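Local coordinates for protein serine protease pet (PDB 4OM9) that probably cleaves host proteins as a secreted serine protease, being the passenger domain of an enterotoxin autotransporter from enteroaggregative Escherichia coli, at residues Val68-Ala71 against His72-Lys75; Thr243-Ser247 against Lys248-Glu252; Thr489-Asp492 against Asn493-Leu496. All coordinates share one frame; numbering follows the deposited sequence.

Interaction 1: residues Val68-Ala71 against His72-Lys75; sequences VTVA and HNAK
V70 and H72 cross obliquely where strand 66-70 ends and the chain turns. The H72 side chain can be followed outward. H72 CB stays beside the A71 carbonyl carbon simply because it follows in the chain. The ring then comes back past V70. H72 ND1 sits 3.2 Å from V70 CG1, a tight contact, and H72 CE1 is 3.5 Å from the same methyl. The methyl meets the ring obliquely. The first torsion explains the approach: CG lies between the backbone N and the carbonyl carbon (chi1 79°), which folds the imidazole toward V70. The H72 side chain also touches S208.

Next along the chain, N73 CB is 3.4 Å from V70 O. The N73 amide passes T69 OG1 without bonding to it. N73 ND2 bonds to S208 O instead, and T69 OG1 bonds to A58 O. The turn is closed by A74 N, which donates to A71 O at 3.1 Å from above the carbonyl plane. R95 NH1 is a second donor to that oxygen. D101 OD1 accepts from H72 N. A histidine just after a strand, flanked by D101 and S208, is consistent with the catalytic triad of a chymotrypsin-like protease of the PA clan.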
ATOM      1  N   VAL A  68      -5.571 -33.942  11.739  1.00 30.49           N
ATOM      2  CA  VAL A  68      -6.814 -34.554  12.173  1.00 30.74           C
ATOM      3  C   VAL A  68      -7.765 -34.642  10.992  1.00 30.81           C
ATOM      4  O   VAL A  68      -7.841 -33.728  10.159  1.00 30.47           O
ATOM      5  CB  VAL A  68      -7.455 -33.752  13.323  1.00 30.51           C
ATOM      6  CG1 VAL A  68      -8.839 -34.233  13.592  1.00 34.19           C
ATOM      7  CG2 VAL A  68      -6.645 -33.920  14.579  1.00 30.74           C
ATOM      8  N   THR A  69      -8.471 -35.756  10.905  1.00 31.38           N
ATOM      9  CA  THR A  69      -9.418 -35.965   9.840  1.00 31.70           C
ATOM     10  C   THR A  69     -10.518 -36.953  10.299  1.00 32.36           C
ATOM     11  O   THR A  69     -10.856 -37.036  11.477  1.00 32.36           O
ATOM     12  CB  THR A  69      -8.693 -36.459   8.565  1.00 32.05           C
ATOM     13  OG1 THR A  69      -9.610 -36.514   7.468  1.00 32.47           O
ATOM     14  CG2 THR A  69      -7.998 -37.855   8.772  1.00 32.74           C
ATOM     15  N   VAL A  70     -11.096 -37.682   9.369  1.00 33.04           N
ATOM     16  CA  VAL A  70     -12.088 -38.649   9.753  1.00 33.82           C
ATOM     17  C   VAL A  70     -11.536 -40.024   9.370  1.00 35.32           C
ATOM     18  O   VAL A  70     -10.632 -40.100   8.524  1.00 34.74           O
ATOM     19  CB  VAL A  70     -13.444 -38.303   9.103  1.00 34.13           C
ATOM     20  CG1 VAL A  70     -13.949 -39.401   8.200  1.00 38.47           C
ATOM     21  CG2 VAL A  70     -14.420 -37.907  10.174  1.00 33.97           C
ATOM     22  N   ALA A  71     -12.020 -41.075  10.040  1.00 35.49           N
ATOM     23  CA  ALA A  71     -11.442 -42.426   9.927  1.00 36.46           C
ATOM     24  C   ALA A  71     -11.759 -43.115   8.606  1.00 43.86           C
ATOM     25  O   ALA A  71     -10.872 -43.723   8.004  1.00 45.99           O
ATOM     26  CB  ALA A  71     -11.911 -43.327  11.106  1.00 37.15           C
ATOM     27  N   HIS A  72     -13.008 -43.027   8.149  1.00 51.65           N
ATOM     28  CA  HIS A  72     -13.400 -43.732   6.928  1.00 58.69           C
ATOM     29  C   HIS A  72     -12.946 -42.972   5.680  1.00 63.02           C
ATOM     30  O   HIS A  72     -13.356 -43.290   4.561  1.00 69.03           O
ATOM     31  CB  HIS A  72     -14.918 -43.995   6.901  1.00 64.08           C
ATOM     32  CG  HIS A  72     -15.755 -42.811   6.513  1.00 61.72           C
ATOM     33  ND1 HIS A  72     -16.005 -41.757   7.364  1.00 57.46           N
ATOM     34  CD2 HIS A  72     -16.442 -42.545   5.375  1.00 59.53           C
ATOM     35  CE1 HIS A  72     -16.792 -40.879   6.762  1.00 48.30           C
ATOM     36  NE2 HIS A  72     -17.071 -41.335   5.556  1.00 60.16           N
ATOM     37  N   ASN A  73     -12.088 -41.975   5.884  1.00 76.58           N
ATOM     38  CA  ASN A  73     -11.384 -41.330   4.784  1.00 78.66           C
ATOM     39  C   ASN A  73     -10.173 -42.160   4.363  1.00 81.49           C
ATOM     40  O   ASN A  73      -9.490 -41.835   3.389  1.00 85.47           O
ATOM     41  CB  ASN A  73     -10.947 -39.914   5.167  1.00 73.34           C
ATOM     42  CG  ASN A  73     -11.734 -38.842   4.429  1.00 73.29           C
ATOM     43  OD1 ASN A  73     -12.749 -39.128   3.792  1.00 74.56           O
ATOM     44  ND2 ASN A  73     -11.265 -37.597   4.513  1.00 59.85           N
ATOM     45  N   ALA A  74      -9.908 -43.227   5.109  1.00 84.86           N
ATOM     46  CA  ALA A  74      -8.867 -44.174   4.742  1.00 89.89           C
ATOM     47  C   ALA A  74      -9.256 -44.892   3.456  1.00 94.62           C
ATOM     48  O   ALA A  74      -8.422 -45.111   2.578  1.00104.03           O
ATOM     49  CB  ALA A  74      -8.628 -45.170   5.863  1.00 86.63           C
ATOM     50  N   LYS A  75     -10.534 -45.246   3.353  1.00 75.60           N
ATOM     51  CA  LYS A  75     -11.077 -45.907   2.167  1.00 80.59           C
ATOM     52  C   LYS A  75     -11.043 -44.994   0.942  1.00 83.94           C
ATOM     53  O   LYS A  75     -10.833 -45.449  -0.185  1.00 84.12           O
ATOM     54  CB  LYS A  75     -12.513 -46.369   2.425  1.00 80.97           C
ATOM     55  CG  LYS A  75     -12.703 -47.097   3.746  1.00 81.66           C
ATOM     56  CD  LYS A  75     -14.129 -47.618   3.901  1.00 86.84           C
ATOM     57  CE  LYS A  75     -15.151 -46.499   3.770  1.00 84.90           C
ATOM     58  NZ  LYS A  75     -16.505 -46.924   4.227  1.00 80.69           N
TER

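Interaction 2: residues Thr243-Ser247 against Lys248-Glu252; sequences TPFDS and KTTNE
D246 and T249 meet through the two oxygens of the D246 carboxylate. D246 OD1 accepts from T249 N at 3.1 Å, and the bond is nearly straight at 175°. D246 OD2 accepts from T249 OG1 at 2.5 Å, a short bond. Both donors approach well out of the carboxylate plane. D246 therefore caps the N-terminus of helix 247-255, and the hydroxyl three residues on adds a second grip. The two side chains cross at about a right angle. The carboxylate reaches the helix end because D246 CG is anti to the backbone N (chi1 177°). Its negative charge there would probably interact favourably with the helix dipole.

The D246 backbone is held as well. T250 N donates to D246 O at 3.0 Å, and T250 OG1 donates to the same oxygen at 2.6 Å. The two donors come from opposite faces of the carbonyl plane. With OG1 set beside its own backbone N, T250 can offer both groups to one oxygen. That hydroxyl also lies 3.3 Å from F245 CE1, reached obliquely to the ring.

Further out, the first regular helical turn continues. N251 N bonds to S247 O at 2.7 Å. K248 NZ forms a salt bridge with E252 OE2 at 2.7 Å, which it meets on the syn side, close to the carboxylate plane. This bridge runs along the helix, one turn apart.

The whole unit joins strand 239-244 to the helix. F102 of strand 102-107 packs against D246 and T250, and I104 of that strand also touches T250. F245 packs on T119, while its backbone bonds to L225 of strand 221-232. M96 of strand 88-97 meets T249 and E252.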
ATOM      1  N   THR A 243     -17.675 -35.086  13.699  1.00 36.21           N
ATOM      2  CA  THR A 243     -17.004 -35.842  14.754  1.00 37.05           C
ATOM      3  C   THR A 243     -16.257 -34.859  15.637  1.00 35.52           C
ATOM      4  O   THR A 243     -15.350 -34.188  15.177  1.00 36.30           O
ATOM      5  CB  THR A 243     -16.036 -36.889  14.179  1.00 37.92           C
ATOM      6  OG1 THR A 243     -16.797 -37.905  13.516  1.00 41.29           O
ATOM      7  CG2 THR A 243     -15.176 -37.520  15.277  1.00 35.96           C
ATOM      8  N   PRO A 244     -16.669 -34.746  16.903  1.00 33.56           N
ATOM      9  CA  PRO A 244     -16.068 -33.793  17.838  1.00 32.98           C
ATOM     10  C   PRO A 244     -14.599 -34.088  18.048  1.00 32.56           C
ATOM     11  O   PRO A 244     -14.248 -35.262  18.252  1.00 34.07           O
ATOM     12  CB  PRO A 244     -16.855 -34.015  19.134  1.00 34.53           C
ATOM     13  CG  PRO A 244     -18.124 -34.705  18.703  1.00 37.11           C
ATOM     14  CD  PRO A 244     -17.720 -35.557  17.543  1.00 33.78           C
ATOM     15  N   PHE A 245     -13.753 -33.062  18.011  1.00 35.43           N
ATOM     16  CA  PHE A 245     -12.320 -33.278  18.227  1.00 38.37           C
ATOM     17  C   PHE A 245     -12.041 -34.038  19.519  1.00 40.02           C
ATOM     18  O   PHE A 245     -12.609 -33.725  20.561  1.00 39.29           O
ATOM     19  CB  PHE A 245     -11.545 -31.956  18.270  1.00 34.68           C
ATOM     20  CG  PHE A 245     -10.136 -32.120  18.777  1.00 37.85           C
ATOM     21  CD1 PHE A 245      -9.137 -32.567  17.932  1.00 38.41           C
ATOM     22  CD2 PHE A 245      -9.824 -31.875  20.106  1.00 38.42           C
ATOM     23  CE1 PHE A 245      -7.839 -32.742  18.398  1.00 42.19           C
ATOM     24  CE2 PHE A 245      -8.541 -32.039  20.572  1.00 42.43           C
ATOM     25  CZ  PHE A 245      -7.544 -32.475  19.719  1.00 42.19           C
ATOM     26  N   ASP A 246     -11.126 -34.999  19.458  1.00 36.06           N
ATOM     27  CA  ASP A 246     -10.899 -35.905  20.597  1.00 35.92           C
ATOM     28  C   ASP A 246      -9.467 -35.798  21.141  1.00 34.08           C
ATOM     29  O   ASP A 246      -8.542 -36.369  20.582  1.00 31.14           O
ATOM     30  CB  ASP A 246     -11.220 -37.342  20.176  1.00 33.08           C
ATOM     31  CG  ASP A 246     -10.941 -38.373  21.269  1.00 33.49           C
ATOM     32  OD1 ASP A 246     -10.444 -38.044  22.369  1.00 40.03           O
ATOM     33  OD2 ASP A 246     -11.234 -39.552  21.010  1.00 35.07           O
ATOM     34  N   SER A 247      -9.334 -35.099  22.264  1.00 34.10           N
ATOM     35  CA  SER A 247      -8.067 -34.871  22.948  1.00 36.88           C
ATOM     36  C   SER A 247      -7.347 -36.132  23.419  1.00 40.69           C
ATOM     37  O   SER A 247      -6.145 -36.305  23.217  1.00 39.93           O
ATOM     38  CB  SER A 247      -8.311 -33.988  24.164  1.00 37.39           C
ATOM     39  OG  SER A 247      -7.863 -32.675  23.914  1.00 42.86           O
ATOM     40  N   LYS A 248      -8.098 -36.979  24.100  1.00 40.10           N
ATOM     41  CA  LYS A 248      -7.583 -38.193  24.685  1.00 37.96           C
ATOM     42  C   LYS A 248      -6.924 -39.092  23.650  1.00 35.86           C
ATOM     43  O   LYS A 248      -5.807 -39.557  23.847  1.00 37.77           O
ATOM     44  CB  LYS A 248      -8.722 -38.935  25.386  1.00 39.83           C
ATOM     45  CG  LYS A 248      -8.353 -40.299  25.924  1.00 44.43           C
ATOM     46  CD  LYS A 248      -9.601 -40.997  26.467  1.00 52.46           C
ATOM     47  CE  LYS A 248      -9.244 -42.314  27.116  1.00 55.52           C
ATOM     48  NZ  LYS A 248      -8.351 -43.123  26.226  1.00 57.90           N
ATOM     49  N   THR A 249      -7.621 -39.350  22.552  1.00 34.54           N
ATOM     50  CA  THR A 249      -7.081 -40.192  21.490  1.00 32.20           C
ATOM     51  C   THR A 249      -5.931 -39.476  20.782  1.00 34.29           C
ATOM     52  O   THR A 249      -4.928 -40.088  20.417  1.00 33.03           O
ATOM     53  CB  THR A 249      -8.172 -40.567  20.469  1.00 34.44           C
ATOM     54  OG1 THR A 249      -9.284 -41.167  21.151  1.00 35.32           O
ATOM     55  CG2 THR A 249      -7.625 -41.537  19.422  1.00 34.47           C
ATOM     56  N   THR A 250      -6.087 -38.167  20.583  1.00 34.11           N
ATOM     57  CA  THR A 250      -5.015 -37.357  20.025  1.00 34.45           C
ATOM     58  C   THR A 250      -3.743 -37.475  20.853  1.00 34.91           C
ATOM     59  O   THR A 250      -2.649 -37.659  20.313  1.00 32.72           O
ATOM     60  CB  THR A 250      -5.407 -35.871  19.945  1.00 30.36           C
ATOM     61  OG1 THR A 250      -6.514 -35.726  19.050  1.00 34.30           O
ATOM     62  CG2 THR A 250      -4.225 -35.019  19.437  1.00 30.26           C
ATOM     63  N   ASN A 251      -3.889 -37.368  22.167  1.00 39.21           N
ATOM     64  CA  ASN A 251      -2.737 -37.328  23.047  1.00 37.50           C
ATOM     65  C   ASN A 251      -2.102 -38.690  23.154  1.00 37.98           C
ATOM     66  O   ASN A 251      -0.888 -38.814  23.330  1.00 43.52           O
ATOM     67  CB  ASN A 251      -3.126 -36.788  24.420  1.00 38.21           C
ATOM     68  CG  ASN A 251      -3.298 -35.278  24.406  1.00 41.87           C
ATOM     69  OD1 ASN A 251      -2.813 -34.600  23.490  1.00 42.82           O
ATOM     70  ND2 ASN A 251      -3.981 -34.744  25.411  1.00 43.48           N
ATOM     71  N   GLU A 252      -2.911 -39.718  22.992  1.00 44.85           N
ATOM     72  CA  GLU A 252      -2.369 -41.065  23.019  1.00 54.48           C
ATOM     73  C   GLU A 252      -1.534 -41.308  21.766  1.00 48.11           C
ATOM     74  O   GLU A 252      -0.471 -41.902  21.836  1.00 51.40           O
ATOM     75  CB  GLU A 252      -3.485 -42.103  23.177  1.00 56.37           C
ATOM     76  CG  GLU A 252      -3.801 -42.360  24.653  1.00 62.72           C
ATOM     77  CD  GLU A 252      -5.202 -42.894  24.892  1.00 74.82           C
ATOM     78  OE1 GLU A 252      -5.901 -43.220  23.908  1.00 76.52           O
ATOM     79  OE2 GLU A 252      -5.610 -42.982  26.074  1.00 77.80           O
TER

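Interaction 3: residues Thr489-Asp492 against Asn493-Leu496; sequences TKQD and NARL
Q491 and A494 are the ends of a type I beta turn in the loop between strands 481-486 and 496-498 of the beta-helix. An inverse gamma turn centred on A494 overlaps its end, so the chain bends twice in quick succession.

The backbone bonds define both bends. A494 N donates to Q491 O at 3.3 Å, a rather long bond that arrives from well above the carbonyl plane. R495 N returns to N493 O at 2.8 Å, but this bond is weak. From outside the loop, H485 NE2 donates to A494 O. Backbone bonds from Q491 to N511 and from R495 to Y471 tie the loop to neighbouring parts of the chain.

Nonpolar contact between the two halves is slight. Q491 CB and A494 CB lie 4.1 Å apart across the mouth of the beta turn. L487 also packs on A494.

Charged groups lie on the outside. K490 NZ forms a salt bridge with D492 OD1 at 2.8 Å, and that oxygen offers its syn lone pair. The lysine chain is extended until its last torsion. D590 O is a second, weak partner of NZ. This bridge spans the start of the turn.

The last contact involves the R495 guanidinium, which meets a peptide oxygen with its face. The R495 chain bends at chi3 (-119°), and this swings the flat group back over the turn. D492 O then sits over the centre of the guanidinium, 3.4 Å above its plane, with CZ the nearest atom.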
ATOM      1  N   THR A 489      24.022   0.164 -18.255  1.00 43.02           N
ATOM      2  CA  THR A 489      23.584   0.812 -19.476  1.00 40.26           C
ATOM      3  C   THR A 489      22.092   1.165 -19.372  1.00 39.57           C
ATOM      4  O   THR A 489      21.294   0.415 -18.788  1.00 40.21           O
ATOM      5  CB  THR A 489      23.877  -0.097 -20.693  1.00 44.19           C
ATOM      6  OG1 THR A 489      24.999   0.430 -21.413  1.00 48.98           O
ATOM      7  CG2 THR A 489      22.698  -0.198 -21.633  1.00 45.92           C
ATOM      8  N   LYS A 490      21.738   2.330 -19.906  1.00 39.98           N
ATOM      9  CA  LYS A 490      20.369   2.815 -19.904  1.00 41.72           C
ATOM     10  C   LYS A 490      19.442   1.791 -20.543  1.00 41.62           C
ATOM     11  O   LYS A 490      19.592   1.468 -21.722  1.00 43.49           O
ATOM     12  CB  LYS A 490      20.290   4.154 -20.653  1.00 47.18           C
ATOM     13  CG  LYS A 490      18.973   4.900 -20.529  1.00 46.62           C
ATOM     14  CD  LYS A 490      18.993   6.120 -21.456  1.00 48.25           C
ATOM     15  CE  LYS A 490      17.877   7.100 -21.136  1.00 52.69           C
ATOM     16  NZ  LYS A 490      16.626   6.439 -20.684  1.00 43.20           N
ATOM     17  N   GLN A 491      18.501   1.276 -19.748  1.00 44.04           N
ATOM     18  CA  GLN A 491      17.568   0.231 -20.180  1.00 45.27           C
ATOM     19  C   GLN A 491      16.140   0.570 -19.732  1.00 43.23           C
ATOM     20  O   GLN A 491      15.782   0.380 -18.569  1.00 41.93           O
ATOM     21  CB  GLN A 491      17.987  -1.149 -19.624  1.00 41.75           C
ATOM     22  CG  GLN A 491      19.265  -1.708 -20.225  1.00 43.12           C
ATOM     23  CD  GLN A 491      19.842  -2.873 -19.419  1.00 48.20           C
ATOM     24  OE1 GLN A 491      19.108  -3.752 -18.962  1.00 49.34           O
ATOM     25  NE2 GLN A 491      21.164  -2.875 -19.239  1.00 47.25           N
ATOM     26  N   ASP A 492      15.328   1.055 -20.662  1.00 46.91           N
ATOM     27  CA  ASP A 492      14.028   1.618 -20.317  1.00 46.00           C
ATOM     28  C   ASP A 492      12.983   0.560 -20.005  1.00 48.46           C
ATOM     29  O   ASP A 492      11.887   0.885 -19.549  1.00 45.65           O
ATOM     30  CB  ASP A 492      13.514   2.512 -21.448  1.00 52.18           C
ATOM     31  CG  ASP A 492      14.325   3.786 -21.604  1.00 57.29           C
ATOM     32  OD1 ASP A 492      15.080   4.144 -20.674  1.00 50.48           O
ATOM     33  OD2 ASP A 492      14.198   4.431 -22.661  1.00 60.36           O
ATOM     34  N   ASN A 493      13.316  -0.702 -20.255  1.00 50.79           N
ATOM     35  CA  ASN A 493      12.367  -1.779 -20.027  1.00 50.37           C
ATOM     36  C   ASN A 493      12.653  -2.521 -18.727  1.00 47.95           C
ATOM     37  O   ASN A 493      11.858  -3.352 -18.286  1.00 44.61           O
ATOM     38  CB  ASN A 493      12.365  -2.731 -21.219  1.00 55.05           C
ATOM     39  CG  ASN A 493      11.838  -2.068 -22.483  1.00 56.37           C
ATOM     40  OD1 ASN A 493      11.242  -0.992 -22.425  1.00 57.15           O
ATOM     41  ND2 ASN A 493      12.055  -2.705 -23.631  1.00 68.12           N
ATOM     42  N   ALA A 494      13.770  -2.184 -18.095  1.00 36.44           N
ATOM     43  CA  ALA A 494      14.149  -2.819 -16.840  1.00 33.91           C
ATOM     44  C   ALA A 494      13.369  -2.250 -15.653  1.00 33.29           C
ATOM     45  O   ALA A 494      13.956  -1.734 -14.691  1.00 30.86           O
ATOM     46  CB  ALA A 494      15.648  -2.672 -16.611  1.00 34.38           C
ATOM     47  N   ARG A 495      12.046  -2.367 -15.710  1.00 34.63           N
ATOM     48  CA  ARG A 495      11.189  -1.739 -14.714  1.00 34.22           C
ATOM     49  C   ARG A 495      11.108  -2.552 -13.445  1.00 34.48           C
ATOM     50  O   ARG A 495      10.656  -3.692 -13.461  1.00 32.13           O
ATOM     51  CB  ARG A 495       9.775  -1.521 -15.268  1.00 36.12           C
ATOM     52  CG  ARG A 495       9.666  -0.355 -16.235  1.00 44.66           C
ATOM     53  CD  ARG A 495       8.269  -0.202 -16.800  1.00 39.69           C
ATOM     54  NE  ARG A 495       8.271  -0.342 -18.250  1.00 40.42           N
ATOM     55  CZ  ARG A 495       8.389   0.670 -19.099  1.00 55.56           C
ATOM     56  NH1 ARG A 495       8.521   1.919 -18.655  1.00 58.36           N
ATOM     57  NH2 ARG A 495       8.379   0.426 -20.404  1.00 56.63           N
ATOM     58  N   LEU A 496      11.574  -1.950 -12.352  1.00 30.90           N
ATOM     59  CA  LEU A 496      11.378  -2.475 -11.009  1.00 28.89           C
ATOM     60  C   LEU A 496      10.117  -1.852 -10.426  1.00 29.00           C
ATOM     61  O   LEU A 496      10.035  -0.623 -10.259  1.00 29.37           O
ATOM     62  CB  LEU A 496      12.579  -2.180 -10.117  1.00 28.46           C
ATOM     63  CG  LEU A 496      12.360  -2.544  -8.650  1.00 27.79           C
ATOM     64  CD1 LEU A 496      12.008  -4.020  -8.518  1.00 27.32           C
ATOM     65  CD2 LEU A 496      13.558  -2.181  -7.775  1.00 27.57           C
TER

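Overall arrangement
Interactions 1, 2 and 3 follow one another along the chain without overlapping. Interactions 1 and 2 are neighbours in the protease part, with centres about 14 Å apart. Interaction 1 ends strand 66-70 of a five-stranded antiparallel sheet. Interaction 2 ends strand 239-244 of a second antiparallel sheet. The two touch by packing: V70 CG2 is 4.1 Å from T243 OG1, and V68 CG2 is 4.2 Å from F245 CE1. The strand end before the helix and the residue after it thus pack on the strand that leads to the likely active-site histidine. Interaction 3 is in the beta-helix, its centre about 54 Å from interaction 1 and 58 Å from interaction 2. It belongs to the elongated stalk, well away from the proteolytic part.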